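PDB 5BN3: V-type ATP synthase alpha chain from Nanoarchaeum equitans Kin4-M, which is the A subunit of an archaeal rotary-type ATPase head and binds adenosine-5'-diphosphate in a pocket that includes its P-loop. Local coordinates for residues 144-150 / 176-182; 189-195 / 362-368; 215-221 / 372-378. All coordinates share one frame; numbering follows the deposited sequence.

Contact 1 (144-150 / 176-182); sequences IIVPPNV and IKLYHEW
Pro147 CB lies over one face of the His180 imidazole, toward its rim, while Pro147 CG comes within 3.7 Å of His180 CB. A chi1 of 71° puts His180 CG between the backbone N and the carbonyl carbon, with the ring beside Pro147. Next along the chain, Pro148 sets CG 3.7 Å from CZ3 of Trp182, the two side chains meeting at a slant. Aliphatic packing fills the other half of the contact. Ile144 CG1 touches Leu178 CD2 at 3.9 Å, and the Ile144 CD1 methyl rests against the carbonyl O of Leu178; Val146 and Val150 approach Ile176 more loosely.

The polar link is indirect: one water donates to Ile145 O at 2.6 Å and lies in the plane of the imidazole, 2.7 Å from His180 ND1. The opposite ring nitrogen, NE2, is hydrogen-bonded to Arg188. Pro147 O accepts from Val150 N, closing a type I beta turn from Pro147 to Val150. With both nitrogens engaged and a proline against one face, the buried imidazole is fixed in rotation, and its Arg188 partner would probably disfavour a second proton.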
loop_
_atom_site.group_PDB
_atom_site.type_symbol
_atom_site.label_atom_id
_atom_site.label_comp_id
_atom_site.label_asym_id
_atom_site.label_seq_id
_atom_site.Cartn_x
_atom_site.Cartn_y
_atom_site.Cartn_z
ATOM N N ILE A 144 13.850 45.262 -29.268
ATOM C CA ILE A 144 12.470 45.272 -29.729
ATOM C C ILE A 144 12.350 44.387 -30.962
ATOM O O ILE A 144 12.733 44.782 -32.063
ATOM C CB ILE A 144 11.986 46.700 -30.043
ATOM C CG1 ILE A 144 12.315 47.635 -28.875
ATOM C CG2 ILE A 144 10.491 46.709 -30.341
ATOM C CD1 ILE A 144 11.719 47.197 -27.541
ATOM N N ILE A 145 11.837 43.177 -30.764
ATOM C CA ILE A 145 11.647 42.243 -31.862
ATOM C C ILE A 145 10.196 42.278 -32.324
ATOM O O ILE A 145 9.273 42.185 -31.512
ATOM C CB ILE A 145 12.062 40.805 -31.473
ATOM C CG1 ILE A 145 11.414 40.392 -30.151
ATOM C CG2 ILE A 145 13.580 40.704 -31.359
ATOM C CD1 ILE A 145 11.670 38.944 -29.779
ATOM N N VAL A 146 10.004 42.436 -33.629
ATOM C CA VAL A 146 8.666 42.469 -34.199
ATOM C C VAL A 146 8.030 41.091 -34.066
ATOM O O VAL A 146 8.743 40.084 -34.053
ATOM C CB VAL A 146 8.697 42.916 -35.677
ATOM C CG1 VAL A 146 9.296 44.304 -35.796
ATOM C CG2 VAL A 146 9.489 41.937 -36.518
ATOM N N PRO A 147 6.693 41.041 -33.937
ATOM C CA PRO A 147 6.000 39.755 -33.782
ATOM C C PRO A 147 6.333 38.794 -34.919
ATOM O O PRO A 147 6.600 39.250 -36.032
ATOM C CB PRO A 147 4.523 40.146 -33.851
ATOM C CG PRO A 147 4.488 41.561 -33.384
ATOM C CD PRO A 147 5.761 42.183 -33.880
ATOM N N PRO A 148 6.329 37.480 -34.639
ATOM C CA PRO A 148 6.650 36.466 -35.650
ATOM C C PRO A 148 5.792 36.561 -36.914
ATOM O O PRO A 148 6.242 36.136 -37.979
ATOM C CB PRO A 148 6.365 35.149 -34.922
ATOM C CG PRO A 148 6.624 35.460 -33.488
ATOM C CD PRO A 148 6.168 36.888 -33.297
ATOM N N ASN A 149 4.587 37.115 -36.800
ATOM C CA ASN A 149 3.680 37.182 -37.945
ATOM C C ASN A 149 3.747 38.459 -38.792
ATOM O O ASN A 149 3.085 38.545 -39.827
ATOM C CB ASN A 149 2.229 36.889 -37.526
ATOM C CG ASN A 149 1.631 37.974 -36.637
ATOM O OD1 ASN A 149 2.239 39.019 -36.399
ATOM N ND2 ASN A 149 0.417 37.728 -36.154
ATOM N N VAL A 150 4.531 39.447 -38.366
ATOM C CA VAL A 150 4.653 40.668 -39.164
ATOM C C VAL A 150 5.822 40.601 -40.149
ATOM O O VAL A 150 6.884 40.047 -39.852
ATOM C CB VAL A 150 4.701 41.965 -38.305
ATOM C CG1 VAL A 150 3.900 41.792 -37.027
ATOM C CG2 VAL A 150 6.124 42.363 -37.991
ATOM N N ILE A 176 3.430 49.322 -35.373
ATOM C CA ILE A 176 4.285 48.500 -34.523
ATOM C C ILE A 176 4.488 49.209 -33.186
ATOM O O ILE A 176 4.756 50.411 -33.155
ATOM C CB ILE A 176 5.659 48.244 -35.185
ATOM C CG1 ILE A 176 5.484 47.555 -36.541
ATOM C CG2 ILE A 176 6.565 47.423 -34.270
ATOM C CD1 ILE A 176 4.720 46.248 -36.478
ATOM N N LYS A 177 4.347 48.476 -32.086
ATOM C CA LYS A 177 4.573 49.044 -30.759
ATOM C C LYS A 177 5.894 48.567 -30.172
ATOM O O LYS A 177 6.623 47.805 -30.806
ATOM C CB LYS A 177 3.427 48.684 -29.808
ATOM C CG LYS A 177 2.240 49.630 -29.857
ATOM C CD LYS A 177 1.438 49.483 -31.140
ATOM C CE LYS A 177 0.293 50.486 -31.185
ATOM N NZ LYS A 177 -0.574 50.419 -29.974
ATOM N N LEU A 178 6.196 49.028 -28.962
ATOM C CA LEU A 178 7.362 48.556 -28.224
ATOM C C LEU A 178 7.066 47.198 -27.595
ATOM O O LEU A 178 7.962 46.535 -27.071
ATOM C CB LEU A 178 7.759 49.561 -27.140
ATOM C CG LEU A 178 8.429 50.855 -27.609
ATOM C CD1 LEU A 178 8.614 51.824 -26.456
ATOM C CD2 LEU A 178 9.765 50.543 -28.244
ATOM N N TYR A 179 5.799 46.792 -27.661
ATOM C CA TYR A 179 5.366 45.520 -27.094
ATOM C C TYR A 179 4.417 44.785 -28.032
ATOM O O TYR A 179 3.807 45.394 -28.913
ATOM C CB TYR A 179 4.657 45.751 -25.757
ATOM C CG TYR A 179 3.199 46.147 -25.887
ATOM C CD1 TYR A 179 2.835 47.461 -26.145
ATOM C CD2 TYR A 179 2.189 45.207 -25.734
ATOM C CE1 TYR A 179 1.510 47.824 -26.255
ATOM C CE2 TYR A 179 0.863 45.561 -25.846
ATOM C CZ TYR A 179 0.529 46.870 -26.105
ATOM O OH TYR A 179 -0.793 47.226 -26.213
ATOM N N HIS A 180 4.291 43.477 -27.832
ATOM C CA HIS A 180 3.241 42.706 -28.491
ATOM C C HIS A 180 2.688 41.643 -27.548
ATOM O O HIS A 180 3.332 41.280 -26.562
ATOM C CB HIS A 180 3.728 42.085 -29.807
ATOM C CG HIS A 180 4.698 40.956 -29.633
ATOM N ND1 HIS A 180 6.045 41.156 -29.432
ATOM C CD2 HIS A 180 4.515 39.613 -29.661
ATOM C CE1 HIS A 180 6.651 39.985 -29.328
ATOM N NE2 HIS A 180 5.746 39.034 -29.463
ATOM N N GLU A 181 1.482 41.167 -27.841
ATOM C CA GLU A 181 0.836 40.160 -27.011
ATOM C C GLU A 181 1.086 38.766 -27.569
ATOM O O GLU A 181 1.187 38.585 -28.783
ATOM C CB GLU A 181 -0.669 40.423 -26.924
ATOM C CG GLU A 181 -1.041 41.694 -26.182
ATOM C CD GLU A 181 -2.543 41.869 -26.055
ATOM O OE1 GLU A 181 -3.271 41.407 -26.959
ATOM O OE2 GLU A 181 -2.995 42.457 -25.050
ATOM N N TRP A 182 1.186 37.781 -26.681
ATOM C CA TRP A 182 1.400 36.404 -27.105
ATOM C C TRP A 182 0.673 35.416 -26.196
ATOM O O TRP A 182 0.719 35.547 -24.972
ATOM C CB TRP A 182 2.896 36.084 -27.140
ATOM C CG TRP A 182 3.190 34.777 -27.786
ATOM C CD1 TRP A 182 3.334 33.570 -27.168
ATOM C CD2 TRP A 182 3.362 34.537 -29.185
ATOM N NE1 TRP A 182 3.592 32.592 -28.099
ATOM C CE2 TRP A 182 3.615 33.161 -29.345
ATOM C CE3 TRP A 182 3.330 35.353 -30.319
ATOM C CZ2 TRP A 182 3.834 32.584 -30.596
ATOM C CZ3 TRP A 182 3.547 34.781 -31.556
ATOM C CH2 TRP A 182 3.797 33.409 -31.687
HETATM O O HOH W 1 7.592 43.350 -29.843
#

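Contact 2 (189-195 / 362-368); sequences PYKEKLD and RVRTLND
Leu194, Lys191 and Arg364 bury the most surface here. Leu194 lays its CD1 methyl over one face of each of two guanidinium groups, 3.9 Å from Arg362 CZ and 4.0 Å from Arg364 CZ, which puts it between the two arginines. Its backbone N donates to Arg362 O at 2.8 Å. A nearly straight, in-plane bond (176°) from Arg362 NE to Asp195 O sets the direction of the guanidinium.

Lys191 runs an extended chain past Thr365 O and Leu366 to Asp368, where NZ makes a salt bridge to OD1 at 3.1 Å, on the syn side of the carboxylate but 27° out of its plane, and a weak bond to OD2. Its backbone N donates to Arg364 O. Arg364 leaves its strand with CG anti to the backbone N (chi1 -173°), then bends twice to bring its guanidinium over Leu194; its own N donates to Glu192 O at 2.8 Å. On the face bearing Lys193, Val363 CG1 lies over the Tyr190 ring, 3.8 Å from its centroid, a CH-pi contact.

Lys191 and Glu192 together face Arg364, a classic beta bulge, where the short strand 192-193 joins antiparallel to the edge of the mixed sheet of the nucleotide-binding domain.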
loop_
_atom_site.group_PDB
_atom_site.type_symbol
_atom_site.label_atom_id
_atom_site.label_comp_id
_atom_site.label_asym_id
_atom_site.label_seq_id
_atom_site.Cartn_x
_atom_site.Cartn_y
_atom_site.Cartn_z
ATOM N N PRO A 189 7.965 30.489 -31.749
ATOM C CA PRO A 189 8.712 29.876 -32.853
ATOM C C PRO A 189 10.170 30.312 -32.903
ATOM O O PRO A 189 10.528 31.378 -32.397
ATOM C CB PRO A 189 7.980 30.391 -34.097
ATOM C CG PRO A 189 7.374 31.685 -33.662
ATOM C CD PRO A 189 6.966 31.459 -32.232
ATOM N N TYR A 190 10.997 29.468 -33.512
ATOM C CA TYR A 190 12.408 29.753 -33.736
ATOM C C TYR A 190 12.809 29.031 -35.013
ATOM O O TYR A 190 11.981 28.349 -35.618
ATOM C CB TYR A 190 13.255 29.275 -32.551
ATOM C CG TYR A 190 13.008 27.839 -32.156
ATOM C CD1 TYR A 190 12.035 27.517 -31.224
ATOM C CD2 TYR A 190 13.754 26.808 -32.708
ATOM C CE1 TYR A 190 11.805 26.212 -30.857
ATOM C CE2 TYR A 190 13.532 25.499 -32.347
ATOM C CZ TYR A 190 12.556 25.207 -31.421
ATOM O OH TYR A 190 12.330 23.903 -31.056
ATOM N N LYS A 191 14.065 29.165 -35.427
ATOM C CA LYS A 191 14.498 28.535 -36.674
ATOM C C LYS A 191 14.925 27.080 -36.506
ATOM O O LYS A 191 14.415 26.202 -37.200
ATOM C CB LYS A 191 15.590 29.361 -37.364
ATOM C CG LYS A 191 15.051 30.599 -38.063
ATOM C CD LYS A 191 16.081 31.210 -38.998
ATOM C CE LYS A 191 15.437 32.238 -39.914
ATOM N NZ LYS A 191 16.412 32.813 -40.881
ATOM N N GLU A 192 15.855 26.822 -35.591
ATOM C CA GLU A 192 16.274 25.446 -35.323
ATOM C C GLU A 192 16.916 25.274 -33.950
ATOM O O GLU A 192 17.503 26.209 -33.397
ATOM C CB GLU A 192 17.223 24.938 -36.416
ATOM C CG GLU A 192 18.622 25.537 -36.376
ATOM C CD GLU A 192 19.485 25.078 -37.540
ATOM O OE1 GLU A 192 18.933 24.859 -38.640
ATOM O OE2 GLU A 192 20.713 24.935 -37.356
ATOM N N LYS A 193 16.792 24.069 -33.404
ATOM C CA LYS A 193 17.452 23.717 -32.157
ATOM C C LYS A 193 18.943 23.573 -32.420
ATOM O O LYS A 193 19.346 22.984 -33.425
ATOM C CB LYS A 193 16.891 22.397 -31.626
ATOM C CG LYS A 193 15.370 22.327 -31.636
ATOM C CD LYS A 193 14.865 20.918 -31.344
ATOM C CE LYS A 193 13.353 20.817 -31.523
ATOM N NZ LYS A 193 12.924 21.124 -32.917
ATOM N N LEU A 194 19.762 24.123 -31.530
ATOM C CA LEU A 194 21.210 24.033 -31.680
ATOM C C LEU A 194 21.780 23.024 -30.692
ATOM O O LEU A 194 21.129 22.672 -29.707
ATOM C CB LEU A 194 21.865 25.399 -31.461
ATOM C CG LEU A 194 21.522 26.523 -32.442
ATOM C CD1 LEU A 194 22.288 27.797 -32.102
ATOM C CD2 LEU A 194 21.815 26.089 -33.864
ATOM N N ASP A 195 22.994 22.554 -30.961
ATOM C CA ASP A 195 23.674 21.657 -30.040
ATOM C C ASP A 195 24.092 22.415 -28.793
ATOM O O ASP A 195 24.287 23.633 -28.834
ATOM C CB ASP A 195 24.909 21.043 -30.700
ATOM C CG ASP A 195 24.557 20.104 -31.836
ATOM O OD1 ASP A 195 23.410 19.609 -31.867
ATOM O OD2 ASP A 195 25.431 19.857 -32.695
ATOM N N ARG A 362 18.669 25.543 -26.458
ATOM C CA ARG A 362 19.448 26.561 -27.143
ATOM C C ARG A 362 19.026 26.558 -28.610
ATOM O O ARG A 362 18.939 25.497 -29.232
ATOM C CB ARG A 362 20.937 26.242 -27.008
ATOM C CG ARG A 362 21.868 27.239 -27.665
ATOM C CD ARG A 362 23.304 26.984 -27.240
ATOM N NE ARG A 362 24.134 26.490 -28.334
ATOM C CZ ARG A 362 24.803 27.274 -29.173
ATOM N NH1 ARG A 362 24.731 28.592 -29.051
ATOM N NH2 ARG A 362 25.537 26.739 -30.136
ATOM N N VAL A 363 18.731 27.734 -29.159
ATOM C CA VAL A 363 18.161 27.798 -30.503
ATOM C C VAL A 363 18.800 28.858 -31.392
ATOM O O VAL A 363 19.456 29.787 -30.913
ATOM C CB VAL A 363 16.635 28.078 -30.467
ATOM C CG1 VAL A 363 15.907 27.040 -29.633
ATOM C CG2 VAL A 363 16.364 29.471 -29.925
ATOM N N ARG A 364 18.604 28.696 -32.695
ATOM C CA ARG A 364 18.821 29.773 -33.644
ATOM C C ARG A 364 17.504 30.540 -33.722
ATOM O O ARG A 364 16.476 29.979 -34.105
ATOM C CB ARG A 364 19.175 29.210 -35.020
ATOM C CG ARG A 364 19.587 30.262 -36.035
ATOM C CD ARG A 364 20.935 30.866 -35.680
ATOM N NE ARG A 364 21.998 29.864 -35.695
ATOM C CZ ARG A 364 23.246 30.086 -35.293
ATOM N NH1 ARG A 364 23.597 31.279 -34.839
ATOM N NH2 ARG A 364 24.144 29.111 -35.344
ATOM N N THR A 365 17.530 31.812 -33.335
ATOM C CA THR A 365 16.319 32.631 -33.301
ATOM C C THR A 365 15.825 32.979 -34.702
ATOM O O THR A 365 16.524 32.750 -35.686
ATOM C CB THR A 365 16.541 33.932 -32.509
ATOM O OG1 THR A 365 17.487 34.759 -33.196
ATOM C CG2 THR A 365 17.060 33.625 -31.116
ATOM N N LEU A 366 14.619 33.537 -34.783
ATOM C CA LEU A 366 14.049 33.955 -36.061
ATOM C C LEU A 366 14.902 35.032 -36.729
ATOM O O LEU A 366 14.910 35.152 -37.954
ATOM C CB LEU A 366 12.608 34.450 -35.881
ATOM C CG LEU A 366 11.549 33.395 -35.548
ATOM C CD1 LEU A 366 10.148 33.994 -35.522
ATOM C CD2 LEU A 366 11.618 32.262 -36.550
ATOM N N ASN A 367 15.624 35.803 -35.918
ATOM C CA ASN A 367 16.512 36.845 -36.427
ATOM C C ASN A 367 17.961 36.373 -36.568
ATOM O O ASN A 367 18.884 37.186 -36.621
ATOM C CB ASN A 367 16.435 38.106 -35.552
ATOM C CG ASN A 367 16.720 37.825 -34.085
ATOM O OD1 ASN A 367 17.674 37.127 -33.743
ATOM N ND2 ASN A 367 15.887 38.375 -33.208
ATOM N N ASP A 368 18.138 35.053 -36.614
ATOM C CA ASP A 368 19.439 34.415 -36.850
ATOM C C ASP A 368 20.491 34.640 -35.761
ATOM O O ASP A 368 21.686 34.464 -36.003
ATOM C CB ASP A 368 19.999 34.796 -38.227
ATOM C CG ASP A 368 19.159 34.254 -39.368
ATOM O OD1 ASP A 368 19.237 33.036 -39.640
ATOM O OD2 ASP A 368 18.431 35.047 -40.000
HETATM O O HOH W 2 13.063 32.679 -32.040
HETATM O O HOH W 3 19.380 22.858 -27.387
#

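Contact 3 (215-221 / 372-378); sequences KGGSAAV and SLTIIGA. With MG (magnesium ion), chain L.
Thr374 OG1 accepts a hydrogen bond from Gly216 N at 2.7 Å and also binds a magnesium ion, at 2.4 Å. Ser372 OG holds the same ion at 2.3 Å; these two residues stand two apart on one strand, and Val315 also belongs to the site. Chi1 of Thr374 (-49°) turns OG1 beside its own backbone N and toward the ion, while CG2, anti to that N, packs on Gly217 O. The hydroxyl thus serves metal and backbone at once, and links the loop 215-217 to the metal-bearing strand. Gly216 takes a positive phi (96°), a conformation glycine adopts readily.

Beyond the loop the backbones form a regular parallel ladder. Gly217 O receives Ile375 N, Ile375 O receives Ala219 N at 3.0 Å, Ala219 O receives Gly377 N, and Gly377 O receives Val221 N at 2.8 Å. Between these bonds, CA-H...O contacts such as Ser218 CA to Ile375 O add to the ladder. The strand axes run only 15° from parallel.

Apolar contact lies mainly on the face bearing Ala219, Val221, Ile376 and Ala378. Ile376 reaches across with two methyls: CG2 meets Val221 CG2 at 3.7 Å and CD1 meets Ala219 CB at 4.0 Å. On the other face, the small side chains of Ser218 and Ala220 stand beside Ile375 and Gly377, and Ser218 CB lies against Ile375 O.

Helix 229-239, which follows the P-loop, covers the Ile376 face through Leu232 and Asn233, while helix 349-357 packs on Ile375 through Phe356 and Tyr357. Strand 370-379 pairs in parallel with both strand 218-222, which leads into the P-loop, and strand 314-320, within the buried core of the nucleotide-binding domain.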
loop_
_atom_site.group_PDB
_atom_site.type_symbol
_atom_site.label_atom_id
_atom_site.label_comp_id
_atom_site.label_asym_id
_atom_site.label_seq_id
_atom_site.Cartn_x
_atom_site.Cartn_y
_atom_site.Cartn_z
ATOM N N LYS A 215 24.046 25.368 -21.059
ATOM C CA LYS A 215 23.121 26.469 -21.306
ATOM C C LYS A 215 22.037 25.999 -22.262
ATOM O O LYS A 215 22.333 25.491 -23.347
ATOM C CB LYS A 215 23.839 27.676 -21.920
ATOM C CG LYS A 215 24.514 28.598 -20.921
ATOM C CD LYS A 215 24.700 29.988 -21.520
ATOM C CE LYS A 215 25.432 30.916 -20.568
ATOM N NZ LYS A 215 24.777 30.981 -19.235
ATOM N N GLY A 216 20.784 26.171 -21.860
ATOM C CA GLY A 216 19.668 25.692 -22.651
ATOM C C GLY A 216 19.205 24.330 -22.176
ATOM O O GLY A 216 18.258 23.764 -22.718
ATOM N N GLY A 217 19.876 23.799 -21.159
ATOM C CA GLY A 217 19.494 22.517 -20.593
ATOM C C GLY A 217 18.390 22.650 -19.559
ATOM O O GLY A 217 17.784 23.711 -19.413
ATOM N N SER A 218 18.119 21.564 -18.846
ATOM C CA SER A 218 17.117 21.580 -17.790
ATOM C C SER A 218 17.512 20.638 -16.663
ATOM O O SER A 218 18.235 19.667 -16.886
ATOM C CB SER A 218 15.741 21.203 -18.341
ATOM O OG SER A 218 15.782 19.954 -19.005
ATOM N N ALA A 219 17.034 20.931 -15.456
ATOM C CA ALA A 219 17.320 20.103 -14.291
ATOM C C ALA A 219 16.135 20.069 -13.342
ATOM O O ALA A 219 15.352 21.019 -13.277
ATOM C CB ALA A 219 18.552 20.612 -13.564
ATOM N N ALA A 220 16.017 18.973 -12.600
ATOM C CA ALA A 220 15.000 18.850 -11.563
ATOM C C ALA A 220 15.648 18.919 -10.182
ATOM O O ALA A 220 16.731 18.368 -9.973
ATOM C CB ALA A 220 14.240 17.549 -11.723
ATOM N N VAL A 221 14.983 19.594 -9.245
ATOM C CA VAL A 221 15.464 19.681 -7.866
ATOM C C VAL A 221 14.392 19.188 -6.896
ATOM O O VAL A 221 13.661 19.987 -6.313
ATOM C CB VAL A 221 15.863 21.127 -7.479
ATOM C CG1 VAL A 221 16.605 21.141 -6.147
ATOM C CG2 VAL A 221 16.728 21.758 -8.556
ATOM N N SER A 372 19.268 31.056 -25.589
ATOM C CA SER A 372 19.064 29.834 -24.818
ATOM C C SER A 372 18.058 30.046 -23.694
ATOM O O SER A 372 18.015 31.114 -23.081
ATOM C CB SER A 372 20.390 29.333 -24.237
ATOM O OG SER A 372 20.676 29.950 -22.993
ATOM N N LEU A 373 17.242 29.031 -23.434
ATOM C CA LEU A 373 16.364 29.043 -22.270
ATOM C C LEU A 373 16.665 27.825 -21.412
ATOM O O LEU A 373 16.449 26.686 -21.828
ATOM C CB LEU A 373 14.889 29.065 -22.684
ATOM C CG LEU A 373 13.861 28.956 -21.555
ATOM C CD1 LEU A 373 14.142 29.990 -20.483
ATOM C CD2 LEU A 373 12.450 29.129 -22.090
ATOM N N THR A 374 17.183 28.080 -20.217
ATOM C CA THR A 374 17.538 27.024 -19.278
ATOM C C THR A 374 16.462 26.945 -18.192
ATOM O O THR A 374 16.048 27.970 -17.648
ATOM C CB THR A 374 18.924 27.304 -18.662
ATOM O OG1 THR A 374 19.861 27.606 -19.709
ATOM C CG2 THR A 374 19.414 26.106 -17.878
ATOM N N ILE A 375 15.991 25.739 -17.883
ATOM C CA ILE A 375 14.874 25.586 -16.950
ATOM C C ILE A 375 15.216 24.717 -15.747
ATOM O O ILE A 375 15.605 23.558 -15.894
ATOM C CB ILE A 375 13.625 25.008 -17.653
ATOM C CG1 ILE A 375 13.101 25.998 -18.697
ATOM C CG2 ILE A 375 12.531 24.701 -16.643
ATOM C CD1 ILE A 375 11.888 25.497 -19.457
ATOM N N ILE A 376 15.064 25.289 -14.556
ATOM C CA ILE A 376 15.274 24.555 -13.315
ATOM C C ILE A 376 13.934 24.394 -12.600
ATOM O O ILE A 376 13.320 25.386 -12.203
ATOM C CB ILE A 376 16.260 25.288 -12.381
ATOM C CG1 ILE A 376 17.517 25.718 -13.148
ATOM C CG2 ILE A 376 16.629 24.409 -11.193
ATOM C CD1 ILE A 376 18.302 24.564 -13.737
ATOM N N GLY A 377 13.481 23.153 -12.441
ATOM C CA GLY A 377 12.212 22.888 -11.786
ATOM C C GLY A 377 12.354 22.198 -10.441
ATOM O O GLY A 377 12.829 21.066 -10.357
ATOM N N ALA A 378 11.941 22.885 -9.383
ATOM C CA ALA A 378 11.912 22.280 -8.057
ATOM C C ALA A 378 10.702 21.355 -7.943
ATOM O O ALA A 378 9.643 21.629 -8.513
ATOM C CB ALA A 378 11.865 23.349 -6.988
HETATM MG MG MG L . 20.117 29.704 -20.752
#

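From the N terminus, contact 1 comes first, closing a local excursion of 25 residues within the barrel-sandwich region before either of the others opens. Strand 180-183 then leads on to 192-193, where contact 2 begins; Pro148 and Trp182 pack on Pro189, and Pro148 also on Leu366, so contacts 1 and 2 touch, joining that region to the sheet of the nucleotide-binding domain. Contact 3 opens at 215, inside the span of contact 2, and closes at 372-378, after 362-368: the two cross. Strands 361-364 and 370-379 are sheet neighbours, and Arg362 packs on Lys215 and Ser372. Contact 1 stays about 11 Å from contact 3 at the nearest atoms.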